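Local structure of polyhedrin (Orgyia pseudotsugata cypovirus 5, 5A8U) at residues 42-46 with 64-70; 157-162 with 172-176. The protein forms the crystalline matrix of viral occlusion bodies, the polyhedra that protect virus particles outside the host until insect larvae eat them. All coordinates share one frame. Residue numbers count along the deposited sequence, not the author numbering.

Interaction 1. Residues 42-46 with 64-70; sequences VVQVY and KFPNYMN
Residues 43-46 run as extended strand, with Val42 just ahead of it, while 64-70 form an irregular loop after helix 60-63. The nearest CA pairs are Gln44-Phe65 at 7.5 Å and Tyr46-Met69 at 10.1 Å, so side chains bridge the gap. The Gln44 side chain is extended (chi1 and chi2 both t), and its amide is fully engaged. Gln44 OE1 accepts two hydrogen bonds, from Asn70 ND2 at 2.8 Å (nearly linear) and from Asn67 ND2 at 2.9 Å. Gln44 NE2 donates to Lys64 O at 3.1 Å and also bonds Tyr38 OH. Lys64 O is a double acceptor, since Asn67 ND2 donates to it at 2.8 Å. The loop contains an Asx motif: Asn67 (chi1 p) takes Asn70 N on OD1 at 2.7 Å and, weakly, Met69 N on OD1 at 2.8 Å, while Asn67 N donates to Asn70 O at 3.1 Å. A cis peptide precedes Pro66, whose O receives Lys64 NZ at 2.9 Å; NZ also reaches Ile77 O. Thus a loop is pinned beside strand 43-50 of the six-stranded antiparallel sheet, next to strand 223-227, where Ser224 OG is a second partner of Asn70 ND2. Tyr46 OH bonds Leu62 O. Apolar contacts flank the amides: Val42 CG1 (chi1 t) sits over one Phe65 ring face, 4.4 Å from Phe65 CD2, and Tyr46 CE1 lies 4.4 Å from Met69 CG. Beyond the loop lies the trimer interface, where Gln61 of the second subunit binds Met69 O.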
ATOM      1  N   VAL A  42       4.165  14.279  21.756  1.00  3.26           N
ATOM      2  CA  VAL A  42       4.124  12.980  21.092  1.00  5.83           C
ATOM      3  C   VAL A  42       4.966  13.009  19.810  1.00  5.74           C
ATOM      4  O   VAL A  42       5.012  14.024  19.098  1.00  4.97           O
ATOM      5  CB  VAL A  42       2.664  12.565  20.764  1.00  3.74           C
ATOM      6  CG1 VAL A  42       2.623  11.379  19.779  1.00  6.57           C
ATOM      7  CG2 VAL A  42       1.905  12.256  22.053  1.00  6.41           C
ATOM      8  N   VAL A  43       5.664  11.905  19.537  1.00  5.55           N
ATOM      9  CA  VAL A  43       6.258  11.735  18.210  1.00  5.43           C
ATOM     10  C   VAL A  43       5.665  10.497  17.563  1.00  7.31           C
ATOM     11  O   VAL A  43       5.511   9.457  18.220  1.00  8.69           O
ATOM     12  CB  VAL A  43       7.822  11.700  18.221  1.00  4.98           C
ATOM     13  CG1 VAL A  43       8.386  13.073  18.588  1.00  8.57           C
ATOM     14  CG2 VAL A  43       8.362  10.613  19.153  1.00  8.06           C
ATOM     15  N   GLN A  44       5.280  10.625  16.294  1.00  4.51           N
ATOM     16  CA  GLN A  44       4.770   9.477  15.557  1.00  4.78           C
ATOM     17  C   GLN A  44       5.796   9.085  14.520  1.00  5.67           C
ATOM     18  O   GLN A  44       6.241   9.922  13.731  1.00  6.43           O
ATOM     19  CB  GLN A  44       3.422   9.781  14.886  1.00  4.43           C
ATOM     20  CG  GLN A  44       2.799   8.530  14.246  1.00  5.67           C
ATOM     21  CD  GLN A  44       1.349   8.734  13.825  1.00  7.91           C
ATOM     22  OE1 GLN A  44       0.589   7.762  13.752  1.00 10.95           O
ATOM     23  NE2 GLN A  44       0.957   9.985  13.542  1.00  8.80           N
ATOM     24  N   VAL A  45       6.144   7.801  14.516  1.00  3.04           N
ATOM     25  CA  VAL A  45       7.225   7.267  13.699  1.00  4.36           C
ATOM     26  C   VAL A  45       6.680   6.357  12.610  1.00  5.75           C
ATOM     27  O   VAL A  45       5.839   5.495  12.866  1.00  5.39           O
ATOM     28  CB  VAL A  45       8.171   6.425  14.572  1.00  4.98           C
ATOM     29  CG1 VAL A  45       9.299   5.771  13.725  1.00  7.01           C
ATOM     30  CG2 VAL A  45       8.736   7.295  15.725  1.00  7.04           C
ATOM     31  N   TYR A  46       7.174   6.557  11.397  1.00  4.79           N
ATOM     32  CA  TYR A  46       6.984   5.610  10.309  1.00  6.01           C
ATOM     33  C   TYR A  46       8.355   5.294   9.751  1.00  6.80           C
ATOM     34  O   TYR A  46       9.100   6.205   9.396  1.00  5.71           O
ATOM     35  CB  TYR A  46       6.143   6.238   9.192  1.00  5.13           C
ATOM     36  CG  TYR A  46       4.705   6.514   9.577  1.00  5.01           C
ATOM     37  CD1 TYR A  46       3.735   5.520   9.458  1.00  7.59           C
ATOM     38  CD2 TYR A  46       4.327   7.760  10.065  1.00  5.64           C
ATOM     39  CE1 TYR A  46       2.409   5.777   9.817  1.00  7.24           C
ATOM     40  CE2 TYR A  46       3.023   8.020  10.419  1.00  5.33           C
ATOM     41  CZ  TYR A  46       2.075   7.022  10.309  1.00  7.09           C
ATOM     42  OH  TYR A  46       0.764   7.280  10.652  1.00  8.94           O
ATOM     43  N   LYS A  64      -1.822  12.828  10.820  1.00  3.83           N
ATOM     44  CA  LYS A  64      -2.401  13.205  12.104  1.00  5.58           C
ATOM     45  C   LYS A  64      -2.207  12.130  13.176  1.00  6.20           C
ATOM     46  O   LYS A  64      -1.872  10.981  12.889  1.00  7.59           O
ATOM     47  CB  LYS A  64      -3.898  13.539  11.953  1.00  6.22           C
ATOM     48  CG  LYS A  64      -4.770  12.318  11.729  1.00  7.93           C
ATOM     49  CD  LYS A  64      -6.229  12.719  11.569  1.00 13.46           C
ATOM     50  CE  LYS A  64      -7.144  11.523  11.616  1.00 16.46           C
ATOM     51  NZ  LYS A  64      -7.428  11.089  13.009  1.00 10.04           N
ATOM     52  N   PHE A  65      -2.395  12.537  14.418  1.00  4.34           N
ATOM     53  CA  PHE A  65      -2.456  11.613  15.542  1.00  6.95           C
ATOM     54  C   PHE A  65      -3.716  11.941  16.355  1.00  6.32           C
ATOM     55  O   PHE A  65      -4.080  13.114  16.469  1.00  7.84           O
ATOM     56  CB  PHE A  65      -1.211  11.747  16.426  1.00  5.01           C
ATOM     57  CG  PHE A  65      -1.246  10.847  17.616  1.00  5.86           C
ATOM     58  CD1 PHE A  65      -0.903   9.506  17.481  1.00  8.67           C
ATOM     59  CD2 PHE A  65      -1.669  11.316  18.846  1.00  6.56           C
ATOM     60  CE1 PHE A  65      -0.958   8.648  18.572  1.00  6.07           C
ATOM     61  CE2 PHE A  65      -1.726  10.462  19.947  1.00  7.79           C
ATOM     62  CZ  PHE A  65      -1.361   9.128  19.805  1.00  8.65           C
ATOM     63  N   PRO A  66      -4.419  10.918  16.868  1.00  5.58           N
ATOM     64  CA  PRO A  66      -4.230   9.488  16.617  1.00  5.33           C
ATOM     65  C   PRO A  66      -4.765   9.123  15.226  1.00  6.18           C
ATOM     66  O   PRO A  66      -5.247   9.992  14.508  1.00  6.19           O
ATOM     67  CB  PRO A  66      -5.078   8.830  17.723  1.00  5.84           C
ATOM     68  CG  PRO A  66      -6.194   9.836  17.964  1.00  7.06           C
ATOM     69  CD  PRO A  66      -5.521  11.180  17.820  1.00  5.81           C
ATOM     70  N   ASN A  67      -4.664   7.857  14.844  1.00  6.42           N
ATOM     71  CA  ASN A  67      -5.211   7.424  13.561  1.00  5.83           C
ATOM     72  C   ASN A  67      -5.423   5.913  13.544  1.00  9.45           C
ATOM     73  O   ASN A  67      -5.215   5.253  14.562  1.00  5.08           O
ATOM     74  CB  ASN A  67      -4.282   7.878  12.428  1.00  6.26           C
ATOM     75  CG  ASN A  67      -2.887   7.332  12.566  1.00  6.38           C
ATOM     76  OD1 ASN A  67      -2.693   6.153  12.840  1.00  6.69           O
ATOM     77  ND2 ASN A  67      -1.902   8.194  12.379  1.00  4.24           N
ATOM     78  N   TYR A  68      -5.825   5.364  12.402  1.00  5.09           N
ATOM     79  CA  TYR A  68      -6.134   3.941  12.361  1.00  6.82           C
ATOM     80  C   TYR A  68      -4.912   3.061  12.616  1.00  5.15           C
ATOM     81  O   TYR A  68      -5.041   1.904  13.063  1.00  6.92           O
ATOM     82  CB  TYR A  68      -6.846   3.558  11.050  1.00  4.20           C
ATOM     83  CG  TYR A  68      -6.038   3.720   9.777  1.00  7.50           C
ATOM     84  CD1 TYR A  68      -5.159   2.728   9.361  1.00  5.95           C
ATOM     85  CD2 TYR A  68      -6.178   4.860   8.975  1.00  9.61           C
ATOM     86  CE1 TYR A  68      -4.425   2.864   8.202  1.00  6.24           C
ATOM     87  CE2 TYR A  68      -5.449   4.999   7.796  1.00  6.94           C
ATOM     88  CZ  TYR A  68      -4.575   3.996   7.420  1.00 11.18           C
ATOM     89  OH  TYR A  68      -3.845   4.109   6.256  1.00  9.63           O
ATOM     90  N   MET A  69      -3.730   3.610  12.340  1.00  4.59           N
ATOM     91  CA  MET A  69      -2.480   2.872  12.523  1.00  6.69           C
ATOM     92  C   MET A  69      -2.055   2.922  13.986  1.00  7.94           C
ATOM     93  O   MET A  69      -1.621   1.919  14.550  1.00  7.53           O
ATOM     94  CB  MET A  69      -1.381   3.475  11.638  1.00  6.19           C
ATOM     95  CG  MET A  69      -0.089   2.654  11.574  1.00  9.54           C
ATOM     96  SD  MET A  69      -0.300   1.087  10.687  1.00 10.83           S
ATOM     97  CE  MET A  69      -0.754   1.698   9.067  1.00 13.07           C
ATOM     98  N   ASN A  70      -2.169   4.100  14.586  1.00  5.32           N
ATOM     99  CA  ASN A  70      -1.771   4.309  15.973  1.00  8.38           C
ATOM    100  C   ASN A  70      -2.864   5.027  16.745  1.00  8.34           C
ATOM    101  O   ASN A  70      -2.873   6.252  16.823  1.00  7.33           O
ATOM    102  CB  ASN A  70      -0.488   5.128  16.007  1.00  6.46           C
ATOM    103  CG  ASN A  70       0.640   4.419  15.309  1.00  8.10           C
ATOM    104  OD1 ASN A  70       0.967   3.287  15.671  1.00  9.31           O
ATOM    105  ND2 ASN A  70       1.226   5.057  14.291  1.00  5.40           N
TER

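Interaction 2. Residues 157-162 with 172-176; sequences INSKMQ and GKSYY
A short 3-10 turn that ends at Lys160 delivers the chain into Gln162, the first residue of edge strand 162-166, which pairs antiparallel with strand 169-178. Gln162 and Ser174 form a hydrogen-bonded pair, CA atoms 5.1 Å apart: Gln162 N donates to Ser174 O at 2.7 Å and Ser174 N to Gln162 O at 2.8 Å. Met161 CA and Tyr175 CA are closer still, 4.6 Å. Gln162 (chi1 m, chi2 t) and Ser174 (chi1 t) project from the same face of the sheet; Gln162 OE1 bonds Gln246 and Ser174 OG bonds Gln111. This is the start of a beta hairpin whose two strands are joined by a tight turn at one edge of the six-stranded sheet. Met161 (chi1 m, chi2 t, chi3 p) sends its side chain across the partner strand, with CE 3.5 Å from Lys173 O and CG 4.0 Å from Tyr175 CB, and packs on Phe112 and Val114 of strand 109-115. Tyr175 (chi1 t) places its ring obliquely by the turn: CD1 lies 3.7 Å from Lys160 O, CE1 3.9 Å from Lys160 CB and CD2 4.4 Å from Ile157 CD1. Ile157 (chi1 p, chi2 t) and Tyr175 both touch Leu125 in the three-stranded sheet. Lys173, m at chi1 and extended thereafter, stretches back over the turn so that NZ donates to Asn158 OD1 at 2.7 Å. A water accepts from Lys173 NZ at 3.1 Å and donates to Asn158 O at 3.1 Å and Met161 O at 2.8 Å.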
ATOM      1  N   ILE A 157      16.091  17.391  -2.024  1.00  8.00           N
ATOM      2  CA  ILE A 157      16.373  18.041  -0.752  1.00  7.82           C
ATOM      3  C   ILE A 157      17.772  17.806  -0.214  1.00  8.54           C
ATOM      4  O   ILE A 157      18.114  18.352   0.835  1.00  9.82           O
ATOM      5  CB  ILE A 157      15.384  17.591   0.340  1.00  8.21           C
ATOM      6  CG1 ILE A 157      15.335  16.067   0.423  1.00  8.62           C
ATOM      7  CG2 ILE A 157      14.008  18.218   0.104  1.00 15.22           C
ATOM      8  CD1 ILE A 157      14.686  15.582   1.723  1.00 17.77           C
ATOM      9  N   ASN A 158      18.575  17.008  -0.917  1.00  7.09           N
ATOM     10  CA  ASN A 158      19.874  16.593  -0.404  1.00  9.92           C
ATOM     11  C   ASN A 158      20.677  17.727   0.228  1.00  9.84           C
ATOM     12  O   ASN A 158      21.200  17.592   1.335  1.00 11.13           O
ATOM     13  CB  ASN A 158      20.717  15.915  -1.495  1.00  8.51           C
ATOM     14  CG  ASN A 158      22.021  15.378  -0.952  1.00 11.12           C
ATOM     15  OD1 ASN A 158      22.051  14.758   0.111  1.00 10.50           O
ATOM     16  ND2 ASN A 158      23.106  15.618  -1.669  1.00 17.47           N
ATOM     17  N   SER A 159      20.779  18.854  -0.461  1.00 10.05           N
ATOM     18  CA  SER A 159      21.659  19.912   0.048  1.00 11.52           C
ATOM     19  C   SER A 159      21.178  20.512   1.373  1.00 10.37           C
ATOM     20  O   SER A 159      21.990  21.035   2.141  1.00 14.86           O
ATOM     21  CB  SER A 159      21.920  20.999  -1.009  1.00 12.07           C
ATOM     22  OG  SER A 159      20.743  21.713  -1.336  1.00 16.68           O
ATOM     23  N   LYS A 160      19.877  20.419   1.656  1.00  9.68           N
ATOM     24  CA  LYS A 160      19.334  20.905   2.934  1.00  8.41           C
ATOM     25  C   LYS A 160      19.403  19.854   4.054  1.00 11.39           C
ATOM     26  O   LYS A 160      19.143  20.158   5.215  1.00  9.17           O
ATOM     27  CB  LYS A 160      17.875  21.349   2.766  1.00 10.35           C
ATOM     28  CG  LYS A 160      17.674  22.642   1.981  1.00 15.76           C
ATOM     29  CD  LYS A 160      16.202  23.040   2.022  1.00 24.10           C
ATOM     30  CE  LYS A 160      16.008  24.530   1.712  1.00 35.55           C
ATOM     31  NZ  LYS A 160      14.660  25.036   2.132  1.00 37.83           N
ATOM     32  N   MET A 161      19.736  18.617   3.712  1.00  8.12           N
ATOM     33  CA  MET A 161      19.829  17.580   4.740  1.00  8.41           C
ATOM     34  C   MET A 161      21.148  17.685   5.509  1.00  9.42           C
ATOM     35  O   MET A 161      22.172  18.078   4.942  1.00 10.56           O
ATOM     36  CB  MET A 161      19.676  16.199   4.114  1.00  5.37           C
ATOM     37  CG  MET A 161      18.392  16.061   3.309  1.00  5.48           C
ATOM     38  SD  MET A 161      18.124  14.350   2.786  1.00 10.35           S
ATOM     39  CE  MET A 161      17.506  13.634   4.304  1.00  7.16           C
ATOM     40  N   GLN A 162      21.098  17.354   6.801  1.00  5.61           N
ATOM     41  CA  GLN A 162      22.253  17.430   7.671  1.00  7.49           C
ATOM     42  C   GLN A 162      22.862  16.051   7.825  1.00  8.24           C
ATOM     43  O   GLN A 162      22.157  15.080   8.072  1.00  7.39           O
ATOM     44  CB  GLN A 162      21.840  17.975   9.042  1.00  7.52           C
ATOM     45  CG  GLN A 162      21.190  19.343   8.989  1.00  8.36           C
ATOM     46  CD  GLN A 162      20.826  19.840  10.368  1.00 11.89           C
ATOM     47  OE1 GLN A 162      21.628  19.747  11.287  1.00 10.61           O
ATOM     48  NE2 GLN A 162      19.618  20.353  10.523  1.00 13.19           N
ATOM     49  N   GLY A 172      23.790   8.549   7.830  1.00 10.52           N
ATOM     50  CA  GLY A 172      22.574   8.988   7.193  1.00  6.71           C
ATOM     51  C   GLY A 172      22.514  10.494   7.155  1.00  6.60           C
ATOM     52  O   GLY A 172      23.487  11.179   7.486  1.00  9.32           O
ATOM     53  N   LYS A 173      21.371  11.016   6.727  1.00  5.11           N
ATOM     54  CA  LYS A 173      21.148  12.451   6.708  1.00  5.99           C
ATOM     55  C   LYS A 173      19.748  12.738   7.204  1.00  7.73           C
ATOM     56  O   LYS A 173      18.840  11.911   7.059  1.00  8.34           O
ATOM     57  CB  LYS A 173      21.320  13.026   5.299  1.00  6.99           C
ATOM     58  CG  LYS A 173      22.686  12.773   4.677  1.00  7.28           C
ATOM     59  CD  LYS A 173      22.811  13.697   3.467  1.00  7.15           C
ATOM     60  CE  LYS A 173      24.069  13.529   2.673  1.00 19.98           C
ATOM     61  NZ  LYS A 173      24.140  14.722   1.746  1.00 13.71           N
ATOM     62  N   SER A 174      19.577  13.913   7.790  1.00  4.90           N
ATOM     63  CA  SER A 174      18.292  14.274   8.365  1.00  5.25           C
ATOM     64  C   SER A 174      17.861  15.644   7.889  1.00 10.03           C
ATOM     65  O   SER A 174      18.684  16.560   7.747  1.00  8.59           O
ATOM     66  CB  SER A 174      18.397  14.271   9.904  1.00  7.38           C
ATOM     67  OG  SER A 174      17.230  14.811  10.488  1.00 17.10           O
ATOM     68  N   TYR A 175      16.562  15.798   7.658  1.00  6.94           N
ATOM     69  CA  TYR A 175      16.010  17.093   7.304  1.00  6.09           C
ATOM     70  C   TYR A 175      14.897  17.440   8.293  1.00  6.62           C
ATOM     71  O   TYR A 175      13.922  16.681   8.452  1.00  7.97           O
ATOM     72  CB  TYR A 175      15.488  17.081   5.857  1.00  5.84           C
ATOM     73  CG  TYR A 175      14.834  18.377   5.448  1.00  7.36           C
ATOM     74  CD1 TYR A 175      15.504  19.583   5.602  1.00 10.09           C
ATOM     75  CD2 TYR A 175      13.554  18.397   4.896  1.00 13.69           C
ATOM     76  CE1 TYR A 175      14.919  20.791   5.229  1.00 13.47           C
ATOM     77  CE2 TYR A 175      12.952  19.603   4.515  1.00 13.64           C
ATOM     78  CZ  TYR A 175      13.643  20.799   4.698  1.00 15.05           C
ATOM     79  OH  TYR A 175      13.069  22.000   4.334  1.00 22.10           O
ATOM     80  N   TYR A 176      15.044  18.580   8.963  1.00  8.89           N
ATOM     81  CA  TYR A 176      14.027  19.027   9.911  1.00  6.49           C
ATOM     82  C   TYR A 176      13.234  20.165   9.299  1.00 10.44           C
ATOM     83  O   TYR A 176      13.807  21.120   8.755  1.00  8.91           O
ATOM     84  CB  TYR A 176      14.675  19.492  11.235  1.00  5.93           C
ATOM     85  CG  TYR A 176      13.680  20.068  12.216  1.00  7.29           C
ATOM     86  CD1 TYR A 176      12.985  19.236  13.094  1.00  8.64           C
ATOM     87  CD2 TYR A 176      13.436  21.434  12.268  1.00  9.84           C
ATOM     88  CE1 TYR A 176      12.072  19.751  13.992  1.00  8.30           C
ATOM     89  CE2 TYR A 176      12.521  21.964  13.169  1.00 10.11           C
ATOM     90  CZ  TYR A 176      11.848  21.115  14.030  1.00 13.90           C
ATOM     91  OH  TYR A 176      10.936  21.632  14.918  1.00 14.60           O
TER
HETATM   92  O   HOH W   1      23.956  17.625   2.810  1.00 19.97           O

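After helix 6-21 and strand 30-37, the chain enters strand 43-50. Interaction 1 closes the loop that then runs through strand 53-58 and helix 60-63, bringing 64-70 back beside the start of strand 43-50. Much later, past strand 109-115, interaction 2 closes a shorter loop, the hairpin of strands 162-166 and 169-178. The two are in series, neither nested nor crossing. Their centres lie 23 Å apart on opposite sides of the chain's centre, with nearest atoms about 9 Å apart. Both reach the six-stranded sheet, in which strands 109-115 and 30-37 separate 169-178 from 43-50. Neighbouring subunits meet interaction 1; none in the trimer touches interaction 2.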